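Local structure of putative short-chain oxidoreductase (Thermus thermophilus, 2YUT) at residues G7-L12 / A32-E37. The protein binds NADP(+) in a Rossmann-fold domain and probably acts as an oxidoreductase of the short-chain dehydrogenase/reductase family. Residues are numbered along the deposited sequence; the frame is centred on the assembly and turned at random.
Sequences GATGGL and AGALAE. With NAP (NADP nicotinamide-adenine-dinucleotide phosphate), chain B.
Ala-34 is the first residue of helix 32-42 to meet the loop of residues 7-12, its CB lying 4.1 Å from CG2 of Thr-9. At Leu-35 the same methyl sits over the helix backbone: Thr-9 CG2 is 3.6 Å from Leu-35 N, a van der Waals contact, and also touches the CA and CB of that residue. Leu-35 holds CG anti to its backbone N (chi1 -179°), which brings CD1 alongside the loop, 4.0 Å from Ala-8 CB; Leu-27 of strand 24-28 lies against both Ala-8 and Leu-35. The link between the segments is thus apolar and small, burying 138 Å² in total.

The two branches of Thr-9 divide the work. With chi1 at 51°, CG2 turns to the helix while OG1 faces the cofactor, accepting a hydrogen bond from the ribose hydroxyl O3B (2.8 Å) and donating one to O2X of the 2'-phosphate (2.6 Å from OG1). A valine in its place would probably leave both O3B and O2X without this hydroxyl partner. A type I turn runs from Gly-7 to Gly-10, closed by the Gly-10 N to Gly-7 O bond, and Gly-10 takes the N-cap position of helix 11-19, whose first amides grip the diphosphate: Gly-11 N reaches O2A at 2.9 Å and Leu-12 N reaches O2N, both nearly straight at 170°. Arg-30, through NE, and Arg-31, through its backbone N, are also hydrogen-bonded to the cofactor. This is the glycine-rich TGxxxGxG turn of short-chain dehydrogenases, the dinucleotide-binding element of their Rossmann fold, here packed against the helix after the second strand.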
ATOM      1  N   GLY A   7      -4.624  -9.125 -17.209  1.00 12.46           N
ATOM      2  CA  GLY A   7      -3.929 -10.253 -16.619  1.00 12.09           C
ATOM      3  C   GLY A   7      -4.497 -11.534 -17.223  1.00 14.05           C
ATOM      4  O   GLY A   7      -4.436 -12.615 -16.627  1.00 13.45           O
ATOM      5  N   ALA A   8      -5.052 -11.397 -18.426  1.00 16.75           N
ATOM      6  CA  ALA A   8      -5.662 -12.509 -19.147  1.00 19.57           C
ATOM      7  C   ALA A   8      -4.680 -13.644 -19.426  1.00 18.48           C
ATOM      8  O   ALA A   8      -5.078 -14.803 -19.530  1.00 13.45           O
ATOM      9  CB  ALA A   8      -6.273 -12.003 -20.457  1.00 10.08           C
ATOM     10  N   THR A   9      -3.399 -13.308 -19.539  1.00 16.00           N
ATOM     11  CA  THR A   9      -2.364 -14.304 -19.807  1.00 12.84           C
ATOM     12  C   THR A   9      -1.923 -15.044 -18.545  1.00 16.29           C
ATOM     13  O   THR A   9      -1.073 -15.932 -18.610  1.00 15.74           O
ATOM     14  CB  THR A   9      -1.118 -13.649 -20.415  1.00 21.94           C
ATOM     15  OG1 THR A   9      -0.734 -12.538 -19.596  1.00 15.60           O
ATOM     16  CG2 THR A   9      -1.390 -13.176 -21.842  1.00 12.35           C
ATOM     17  N   GLY A  10      -2.487 -14.676 -17.398  1.00 16.78           N
ATOM     18  CA  GLY A  10      -2.113 -15.337 -16.157  1.00 12.48           C
ATOM     19  C   GLY A  10      -2.962 -16.561 -15.861  1.00 17.79           C
ATOM     20  O   GLY A  10      -3.827 -16.928 -16.656  1.00 15.02           O
ATOM     21  N   GLY A  11      -2.723 -17.190 -14.713  1.00 14.63           N
ATOM     22  CA  GLY A  11      -3.482 -18.375 -14.345  1.00 15.24           C
ATOM     23  C   GLY A  11      -4.961 -18.103 -14.137  1.00 22.70           C
ATOM     24  O   GLY A  11      -5.809 -18.777 -14.728  1.00 13.93           O
ATOM     25  N   LEU A  12      -5.280 -17.128 -13.287  1.00 15.38           N
ATOM     26  CA  LEU A  12      -6.673 -16.775 -13.022  1.00 17.46           C
ATOM     27  C   LEU A  12      -7.322 -16.127 -14.244  1.00 18.98           C
ATOM     28  O   LEU A  12      -8.458 -16.449 -14.599  1.00 16.69           O
ATOM     29  CB  LEU A  12      -6.779 -15.802 -11.842  1.00 20.23           C
ATOM     30  CG  LEU A  12      -6.972 -16.333 -10.417  1.00 32.03           C
ATOM     31  CD1 LEU A  12      -8.258 -17.165 -10.344  1.00 23.54           C
ATOM     32  CD2 LEU A  12      -5.768 -17.162 -10.010  1.00 39.85           C
ATOM     33  N   ALA A  32       2.245 -10.677 -25.501  1.00 20.48           N
ATOM     34  CA  ALA A  32       1.424 -10.574 -26.706  1.00 19.77           C
ATOM     35  C   ALA A  32       1.116 -11.895 -27.405  1.00 18.62           C
ATOM     36  O   ALA A  32      -0.024 -12.141 -27.801  1.00 25.99           O
ATOM     37  CB  ALA A  32       2.078  -9.608 -27.690  1.00 17.50           C
ATOM     38  N   GLY A  33       2.132 -12.734 -27.570  1.00 21.29           N
ATOM     39  CA  GLY A  33       1.927 -14.012 -28.225  1.00 16.37           C
ATOM     40  C   GLY A  33       0.888 -14.856 -27.508  1.00 20.42           C
ATOM     41  O   GLY A  33      -0.106 -15.280 -28.105  1.00 16.30           O
ATOM     42  N   ALA A  34       1.109 -15.093 -26.219  1.00 19.01           N
ATOM     43  CA  ALA A  34       0.179 -15.896 -25.438  1.00 20.29           C
ATOM     44  C   ALA A  34      -1.208 -15.262 -25.453  1.00 25.30           C
ATOM     45  O   ALA A  34      -2.220 -15.963 -25.545  1.00 17.58           O
ATOM     46  CB  ALA A  34       0.683 -16.034 -24.001  1.00 14.55           C
ATOM     47  N   LEU A  35      -1.246 -13.934 -25.367  1.00 18.11           N
ATOM     48  CA  LEU A  35      -2.508 -13.202 -25.363  1.00 19.76           C
ATOM     49  C   LEU A  35      -3.311 -13.409 -26.646  1.00 21.42           C
ATOM     50  O   LEU A  35      -4.504 -13.701 -26.594  1.00 14.56           O
ATOM     51  CB  LEU A  35      -2.253 -11.704 -25.176  1.00 15.77           C
ATOM     52  CG  LEU A  35      -3.512 -10.826 -25.141  1.00 18.72           C
ATOM     53  CD1 LEU A  35      -4.287 -11.100 -23.866  1.00 12.09           C
ATOM     54  CD2 LEU A  35      -3.126  -9.354 -25.210  1.00 14.44           C
ATOM     55  N   ALA A  36      -2.654 -13.247 -27.792  1.00 11.47           N
ATOM     56  CA  ALA A  36      -3.320 -13.396 -29.085  1.00 19.02           C
ATOM     57  C   ALA A  36      -3.919 -14.783 -29.307  1.00 17.69           C
ATOM     58  O   ALA A  36      -5.002 -14.902 -29.877  1.00 18.08           O
ATOM     59  CB  ALA A  36      -2.351 -13.065 -30.217  1.00 15.03           C
ATOM     60  N   GLU A  37      -3.224 -15.824 -28.858  1.00 19.11           N
ATOM     61  CA  GLU A  37      -3.714 -17.188 -29.037  1.00 22.00           C
ATOM     62  C   GLU A  37      -4.925 -17.485 -28.155  1.00 23.98           C
ATOM     63  O   GLU A  37      -5.868 -18.154 -28.597  1.00 18.20           O
ATOM     64  CB  GLU A  37      -2.596 -18.206 -28.757  1.00 23.37           C
ATOM     65  CG  GLU A  37      -3.031 -19.685 -28.930  1.00 43.52           C
ATOM     66  CD  GLU A  37      -3.758 -19.954 -30.255  1.00 51.71           C
ATOM     67  OE1 GLU A  37      -3.177 -19.677 -31.333  1.00 51.28           O
ATOM     68  OE2 GLU A  37      -4.919 -20.443 -30.225  1.00 41.06           O
TER
HETATM   69  PA  NAP B 500      -0.168 -14.962 -12.666  1.00 17.20           P
HETATM   70  O1A NAP B 500       1.410 -14.714 -12.467  1.00 15.17           O
HETATM   71  O2A NAP B 500      -0.479 -16.312 -13.186  1.00 15.79           O
HETATM   72  O5B NAP B 500      -0.668 -13.802 -13.661  1.00 18.56           O
HETATM   73  C5B NAP B 500      -0.319 -12.439 -13.411  1.00 15.52           C
HETATM   74  C4B NAP B 500      -0.892 -11.539 -14.505  1.00 20.89           C
HETATM   75  O4B NAP B 500      -0.532 -10.180 -14.201  1.00 20.90           O
HETATM   76  C3B NAP B 500      -0.258 -11.878 -15.858  1.00 20.66           C
HETATM   77  O3B NAP B 500      -1.251 -11.826 -16.886  1.00 24.78           O
HETATM   78  C2B NAP B 500       0.744 -10.740 -16.044  1.00 19.79           C
HETATM   79  O2B NAP B 500       0.906 -10.474 -17.439  1.00 21.54           O
HETATM   80  C1B NAP B 500      -0.090  -9.610 -15.442  1.00 17.35           C
HETATM   81  N9A NAP B 500       0.755  -8.419 -15.205  1.00 23.60           N
HETATM   82  C8A NAP B 500       1.771  -8.344 -14.349  1.00 19.38           C
HETATM   83  N7A NAP B 500       2.324  -7.136 -14.420  1.00 21.90           N
HETATM   84  C5A NAP B 500       1.654  -6.435 -15.329  1.00 15.59           C
HETATM   85  C6A NAP B 500       1.777  -5.150 -15.843  1.00 24.31           C
HETATM   86  N6A NAP B 500       2.730  -4.336 -15.399  1.00 15.51           N
HETATM   87  N1A NAP B 500       0.922  -4.748 -16.795  1.00 20.22           N
HETATM   88  C2A NAP B 500      -0.026  -5.553 -17.243  1.00 22.83           C
HETATM   89  N3A NAP B 500      -0.172  -6.781 -16.779  1.00 12.63           N
HETATM   90  C4A NAP B 500       0.649  -7.250 -15.829  1.00 20.19           C
HETATM   91  O3  NAP B 500      -0.827 -14.647 -11.230  1.00 16.51           O
HETATM   92  PN  NAP B 500      -2.299 -15.150 -10.811  1.00 19.25           P
HETATM   93  O1N NAP B 500      -2.174 -16.302  -9.888  1.00 18.87           O
HETATM   94  O2N NAP B 500      -3.147 -15.297 -12.015  1.00 19.76           O
HETATM   95  O5D NAP B 500      -2.859 -13.920  -9.935  1.00 18.99           O
HETATM   96  C5D NAP B 500      -3.881 -13.060 -10.447  1.00 18.84           C
HETATM   97  C4D NAP B 500      -4.351 -12.064  -9.383  1.00 15.42           C
HETATM   98  O4D NAP B 500      -4.823 -12.838  -8.263  1.00 17.45           O
HETATM   99  C3D NAP B 500      -3.178 -11.231  -8.861  1.00 17.59           C
HETATM  100  O3D NAP B 500      -3.630  -9.982  -8.331  1.00 19.98           O
HETATM  101  C2D NAP B 500      -2.661 -12.120  -7.734  1.00 18.43           C
HETATM  102  O2D NAP B 500      -1.913 -11.367  -6.776  1.00 18.66           O
HETATM  103  C1D NAP B 500      -4.007 -12.510  -7.125  1.00 15.66           C
HETATM  104  N1N NAP B 500      -3.907 -13.626  -6.158  1.00 18.11           N
HETATM  105  C2N NAP B 500      -3.295 -14.828  -6.534  1.00 16.99           C
HETATM  106  C3N NAP B 500      -3.200 -15.871  -5.620  1.00 20.84           C
HETATM  107  C7N NAP B 500      -2.539 -17.189  -6.031  1.00 26.68           C
HETATM  108  O7N NAP B 500      -2.280 -18.055  -5.197  1.00 22.87           O
HETATM  109  N7N NAP B 500      -2.269 -17.300  -7.328  1.00 13.22           N
HETATM  110  C4N NAP B 500      -3.710 -15.720  -4.336  1.00 25.48           C
HETATM  111  C5N NAP B 500      -4.320 -14.528  -3.958  1.00 28.51           C
HETATM  112  C6N NAP B 500      -4.421 -13.479  -4.864  1.00 23.26           C
HETATM  113  P2B NAP B 500       2.053 -11.189 -18.316  1.00 34.07           P
HETATM  114  O1X NAP B 500       2.165 -12.716 -17.817  1.00 30.57           O
HETATM  115  O2X NAP B 500       1.461 -11.236 -19.813  1.00 29.87           O
HETATM  116  O3X NAP B 500       3.348 -10.476 -18.241  1.00 35.27           O